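Local coordinates for protein flower-specific defensin (Nicotiana alata, PDB 4CQK) that defends the plant by inhibiting fungi such as Fusarium oxysporum and Botrytis cinerea and by retarding the growth of Helicoverpa insect pests, at the interface of chains A and B. Coordinates in Å, arbitrary orientation; residue numbers count along the deposited sequence, not the author numbering. Chains: chain A/B, Flower-specific defensin.

Contact 1 and contact 2 are neighbouring parts of one two-fold symmetric interface between identical defensin chains, their C-alpha centres about 11 Å apart. Contact 1 sets A:Cys47 against B:Thr5 and B:Phe29 near the symmetry axis; contact 2 includes the same trio with the chains exchanged, B:Cys47 against A:Thr5 and A:Phe29. Farther out, contact 2 sends the side chain of B:Arg1 into a cleft of chain A lined by acidic, amide and aromatic groups. Symmetry repeats each arrangement, so both chain ends of each monomer help join the pair. This dimer may or may not be the form present in the plant.

Contact 1: the interface of chains A and B. Residues chain A 3, 47; chain B 3-5, 29, 45.
The disulfide joining A:Cys3 to A:Cys47 lies against B:Phe29 and B:Thr5, and illustrates how a bond that closes a small protein can also serve as a surface for association. Both sulfurs meet the aromatic ring at its edge and in its plane: SG of A:Cys3 is 3.7 Å from CE2 of B:Phe29, while SG of A:Cys47 is 3.9 Å from CZ of B:Phe29. The methyl branch of B:Thr5 adds a second apolar contact, with CG2 3.6 Å from SG of A:Cys47. Nearer the two-fold axis the two copies of strand 3-6 approach, and CB of A:Cys3 comes to 4.2 Å from CB of B:Cys3.

The polar part of the contact is made by B:Lys45. Its ammonium NZ donates a hydrogen bond of 2.6 Å to O of A:Cys47, one oxygen of the C-terminal carboxylate, arriving in the carboxylate plane on a lone pair. CG of B:Lys45 sits between its backbone N and carbonyl carbon (chi1 66°), and the chain then runs extended, carrying NZ across to the other monomer. Charge attraction probably strengthens this bond.

In the cysteine-stabilised alpha-beta fold of plant defensins, this disulfide ties strand 3-6 to the chain end just beyond strand 41-45; B:Lys45 closes the latter strand in the partner, and B:Phe29 belongs to the loop between helix 17-26 and strand 31-34.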
ATOM      1  N   CYS A   3       0.400  -2.900  -5.146  1.00 12.31           N
ATOM      2  CA  CYS A   3       0.736  -3.043  -3.743  1.00 11.88           C
ATOM      3  C   CYS A   3       1.729  -1.930  -3.445  1.00 14.64           C
ATOM      4  O   CYS A   3       2.629  -1.659  -4.244  1.00 16.06           O
ATOM      5  CB  CYS A   3       1.267  -4.445  -3.446  1.00 20.56           C
ATOM      6  SG  CYS A   3      -0.136  -5.597  -3.199  1.00 23.46           S
ATOM      7  N   CYS A  47       0.506  -6.723  -7.066  1.00 18.40           N
ATOM      8  CA  CYS A  47       0.157  -7.564  -5.929  1.00 20.93           C
ATOM      9  C   CYS A  47       0.390  -9.040  -6.233  1.00 37.20           C
ATOM     10  O   CYS A  47       0.488  -9.845  -5.300  1.00 29.03           O
ATOM     11  CB  CYS A  47      -1.290  -7.331  -5.525  1.00 21.41           C
ATOM     12  SG  CYS A  47      -1.495  -5.692  -4.804  1.00 25.38           S
ATOM     13  OXT CYS A  47       0.490  -9.459  -7.397  1.00 28.78           O
TER
ATOM     14  N   CYS B   3       2.868  -4.260   2.708  1.00 11.15           N
ATOM     15  CA  CYS B   3       2.468  -3.888   1.364  1.00 13.89           C
ATOM     16  C   CYS B   3       0.952  -3.892   1.406  1.00 14.62           C
ATOM     17  O   CYS B   3       0.353  -4.824   1.960  1.00 18.12           O
ATOM     18  CB  CYS B   3       3.029  -4.850   0.331  1.00 22.80           C
ATOM     19  SG  CYS B   3       4.783  -4.400  -0.084  1.00 21.32           S
ATOM     20  N   LYS B   4       0.343  -2.837   0.877  1.00 13.83           N
ATOM     21  CA  LYS B   4      -1.085  -2.600   1.090  1.00 10.15           C
ATOM     22  C   LYS B   4      -1.756  -2.225  -0.224  1.00 10.13           C
ATOM     23  O   LYS B   4      -1.155  -1.542  -1.079  1.00 11.41           O
ATOM     24  CB  LYS B   4      -1.269  -1.463   2.095  1.00 11.82           C
ATOM     25  CG  LYS B   4      -2.699  -1.191   2.491  1.00 16.45           C
ATOM     26  CD  LYS B   4      -2.731  -0.382   3.802  1.00 20.51           C
ATOM     27  CE  LYS B   4      -2.109   1.008   3.627  1.00 31.30           C
ATOM     28  NZ  LYS B   4      -1.531   1.474   4.924  1.00 27.54           N
ATOM     29  N   THR B   5      -3.013  -2.644  -0.370  1.00 10.84           N
ATOM     30  CA  THR B   5      -3.781  -2.289  -1.549  1.00  9.30           C
ATOM     31  C   THR B   5      -5.253  -2.362  -1.180  1.00 12.06           C
ATOM     32  O   THR B   5      -5.576  -2.872  -0.121  1.00 17.08           O
ATOM     33  CB  THR B   5      -3.460  -3.250  -2.726  1.00 11.31           C
ATOM     34  OG1 THR B   5      -3.916  -2.683  -3.964  1.00 12.54           O
ATOM     35  CG2 THR B   5      -4.093  -4.631  -2.525  1.00 13.08           C
ATOM     36  N   PHE B  29      -3.937 -12.205   0.704  1.00 13.69           N
ATOM     37  CA  PHE B  29      -3.214 -11.314   1.617  1.00 16.30           C
ATOM     38  C   PHE B  29      -3.233 -11.929   3.009  1.00 13.79           C
ATOM     39  O   PHE B  29      -3.868 -12.960   3.214  1.00 13.86           O
ATOM     40  CB  PHE B  29      -3.847  -9.914   1.601  1.00 12.47           C
ATOM     41  CG  PHE B  29      -3.649  -9.204   0.298  1.00 11.93           C
ATOM     42  CD1 PHE B  29      -4.493  -9.468  -0.770  1.00 17.17           C
ATOM     43  CD2 PHE B  29      -2.612  -8.294   0.135  1.00 14.75           C
ATOM     44  CE1 PHE B  29      -4.300  -8.838  -1.990  1.00 22.64           C
ATOM     45  CE2 PHE B  29      -2.408  -7.644  -1.086  1.00 16.24           C
ATOM     46  CZ  PHE B  29      -3.247  -7.914  -2.147  1.00 19.18           C
ATOM     47  N   LYS B  45      -0.076  -7.413   3.332  1.00 11.73           N
ATOM     48  CA  LYS B  45       0.754  -8.608   3.441  1.00 12.92           C
ATOM     49  C   LYS B  45       2.209  -8.143   3.544  1.00 13.86           C
ATOM     50  O   LYS B  45       2.519  -6.984   3.289  1.00 14.29           O
ATOM     51  CB  LYS B  45       0.550  -9.531   2.227  1.00 12.76           C
ATOM     52  CG  LYS B  45       1.051  -8.925   0.907  1.00 18.42           C
ATOM     53  CD  LYS B  45       0.736  -9.817  -0.297  1.00 17.53           C
ATOM     54  CE  LYS B  45       1.211  -9.169  -1.588  1.00 23.71           C
ATOM     55  NZ  LYS B  45       1.147 -10.104  -2.754  1.00 26.81           N
TER

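Contact 2: the interface of chains A and B. Residues chain A 5-8, 27, 29; chain B 1, 47.
B:Arg1 reaches into chain A and is held on several sides at once by A:Glu6, A:Glu27, A:Asn8, A:Phe29 and A:Thr5, an instance of an arginine whose edge and faces are recognised by different groups. One terminal nitrogen carries the hydrogen bonds. NH1 of B:Arg1 donates to the backbone O of A:Glu6 at 3.0 Å; this acceptor lies in the guanidinium plane, although the donor stands above the carbonyl plane. The same NH1 forms a salt bridge of 2.9 Å with OE1 of A:Glu27, meeting that oxygen nearly along its C-O axis.

The flat faces are covered as well. The amide of A:Asn8 stacks on one face, its plane only 22° from that of the guanidinium, and ND2 of A:Asn8 lies over the middle of the group, 3.3 Å from CZ of B:Arg1. On the opposite side stands A:Phe29, turned steeply at 76°, and its ring meets the arginine by an edge: CE1 of A:Phe29 is 3.7 Å from NH2 of B:Arg1. Farther back, A:Thr5 crosses the arginine's aliphatic stem at about a right angle, its hydroxyl OG1 3.3 Å from CD of B:Arg1. A chi1 of 66° tucks the start of the stem over its own backbone, and from there it runs straight to NE, which carries NH1 to the A:Glu27 carboxylate.

A second shell positions the carboxylate. The backbone N of A:Asn8 donates to OE1 of A:Glu27 at 2.9 Å, on its syn side, so this oxygen accepts from both chains. The hydroxyl OG of A:Ser7 donates a hydrogen bond to OE2 of A:Glu27 at 2.6 Å, restraining rotation of the group and probably steadying its negative charge.

The cleft lies between the end of strand 3-6, with the turn that follows it, and the loop after helix 17-26, and it receives the side chain of the first residue of the other defensin.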
ATOM      1  N   THR A   5       3.964   0.562  -0.396  1.00 10.56           N
ATOM      2  CA  THR A   5       4.531   0.669   0.940  1.00 11.13           C
ATOM      3  C   THR A   5       5.528   1.825   0.962  1.00 14.59           C
ATOM      4  O   THR A   5       5.846   2.391  -0.074  1.00 17.85           O
ATOM      5  CB  THR A   5       5.248  -0.638   1.381  1.00 12.70           C
ATOM      6  OG1 THR A   5       5.499  -0.589   2.798  1.00 12.87           O
ATOM      7  CG2 THR A   5       6.579  -0.797   0.673  1.00 12.85           C
ATOM      8  N   GLU A   6       6.031   2.183   2.132  1.00 10.27           N
ATOM      9  CA  GLU A   6       6.998   3.286   2.206  1.00  9.84           C
ATOM     10  C   GLU A   6       8.440   2.771   2.076  1.00 12.81           C
ATOM     11  O   GLU A   6       8.818   1.803   2.719  1.00 11.77           O
ATOM     12  CB  GLU A   6       6.849   4.033   3.541  1.00 12.75           C
ATOM     13  CG  GLU A   6       7.745   5.278   3.632  1.00 12.44           C
ATOM     14  CD  GLU A   6       7.505   6.091   4.907  1.00 15.86           C
ATOM     15  OE1 GLU A   6       6.835   5.572   5.822  1.00 15.48           O
ATOM     16  OE2 GLU A   6       7.990   7.230   4.973  1.00 13.78           O
ATOM     17  N   SER A   7       9.222   3.456   1.252  1.00  9.89           N
ATOM     18  CA  SER A   7      10.636   3.144   1.040  1.00  9.38           C
ATOM     19  C   SER A   7      11.415   3.051   2.357  1.00 11.80           C
ATOM     20  O   SER A   7      11.332   3.952   3.200  1.00 11.52           O
ATOM     21  CB  SER A   7      11.278   4.242   0.194  1.00 11.92           C
ATOM     22  OG  SER A   7      12.668   4.023   0.064  1.00 11.11           O
ATOM     23  N   ASN A   8      12.250   2.020   2.493  1.00  9.53           N
ATOM     24  CA  ASN A   8      13.116   1.929   3.660  1.00  9.37           C
ATOM     25  C   ASN A   8      14.381   2.775   3.530  1.00 11.38           C
ATOM     26  O   ASN A   8      14.970   3.153   4.537  1.00 13.64           O
ATOM     27  CB  ASN A   8      13.528   0.472   3.915  1.00 12.21           C
ATOM     28  CG  ASN A   8      12.426  -0.343   4.557  1.00 11.33           C
ATOM     29  OD1 ASN A   8      11.486   0.212   5.134  1.00 13.81           O
ATOM     30  ND2 ASN A   8      12.524  -1.673   4.448  1.00 13.44           N
ATOM     31  N   GLU A  27      15.005  -1.476  -3.946  1.00 10.28           N
ATOM     32  CA  GLU A  27      14.379  -2.262  -2.895  1.00 10.47           C
ATOM     33  C   GLU A  27      13.486  -3.368  -3.456  1.00 12.80           C
ATOM     34  O   GLU A  27      12.707  -3.970  -2.728  1.00 14.26           O
ATOM     35  CB  GLU A  27      13.522  -1.327  -2.024  1.00 12.51           C
ATOM     36  CG  GLU A  27      14.379  -0.358  -1.188  1.00 13.05           C
ATOM     37  CD  GLU A  27      13.564   0.562  -0.315  1.00 15.74           C
ATOM     38  OE1 GLU A  27      12.564   0.108   0.272  1.00 14.30           O
ATOM     39  OE2 GLU A  27      13.937   1.744  -0.207  1.00 13.60           O
ATOM     40  N   PHE A  29      11.073  -3.113  -5.853  1.00  9.91           N
ATOM     41  CA  PHE A  29       9.749  -2.697  -6.306  1.00  8.96           C
ATOM     42  C   PHE A  29       9.883  -2.240  -7.734  1.00 12.73           C
ATOM     43  O   PHE A  29      10.999  -2.108  -8.232  1.00 12.66           O
ATOM     44  CB  PHE A  29       9.239  -1.561  -5.422  1.00  8.79           C
ATOM     45  CG  PHE A  29       8.896  -2.022  -4.042  1.00 11.41           C
ATOM     46  CD1 PHE A  29       9.892  -2.143  -3.082  1.00 15.68           C
ATOM     47  CD2 PHE A  29       7.585  -2.372  -3.718  1.00 13.57           C
ATOM     48  CE1 PHE A  29       9.583  -2.604  -1.809  1.00 16.49           C
ATOM     49  CE2 PHE A  29       7.262  -2.833  -2.441  1.00 16.40           C
ATOM     50  CZ  PHE A  29       8.263  -2.950  -1.493  1.00 18.24           C
TER
ATOM     51  N   ARG B   1       6.982  -2.232   8.026  1.00 16.58           N
ATOM     52  CA  ARG B   1       6.048  -1.815   6.936  1.00 14.94           C
ATOM     53  C   ARG B   1       5.323  -3.029   6.384  1.00 16.70           C
ATOM     54  O   ARG B   1       5.785  -4.162   6.552  1.00 15.64           O
ATOM     55  CB  ARG B   1       6.825  -1.130   5.813  1.00 13.59           C
ATOM     56  CG  ARG B   1       7.786  -2.066   5.066  1.00 11.94           C
ATOM     57  CD  ARG B   1       8.517  -1.321   3.955  1.00 12.16           C
ATOM     58  NE  ARG B   1       9.381  -2.255   3.220  1.00 13.89           N
ATOM     59  CZ  ARG B   1      10.150  -1.904   2.205  1.00 14.75           C
ATOM     60  NH1 ARG B   1      10.198  -0.641   1.799  1.00 14.82           N
ATOM     61  NH2 ARG B   1      10.908  -2.821   1.610  1.00 17.01           N
ATOM     62  N   CYS B  47       5.925  -7.354   2.534  1.00 14.59           N
ATOM     63  CA  CYS B  47       6.574  -6.982   1.288  1.00 20.73           C
ATOM     64  C   CYS B  47       7.520  -8.068   0.791  1.00 39.08           C
ATOM     65  O   CYS B  47       7.843  -8.086  -0.397  1.00 28.13           O
ATOM     66  CB  CYS B  47       7.304  -5.666   1.458  1.00 20.13           C
ATOM     67  SG  CYS B  47       6.086  -4.328   1.572  1.00 22.30           S
ATOM     68  OXT CYS B  47       7.957  -8.946   1.540  1.00 24.93           O
TER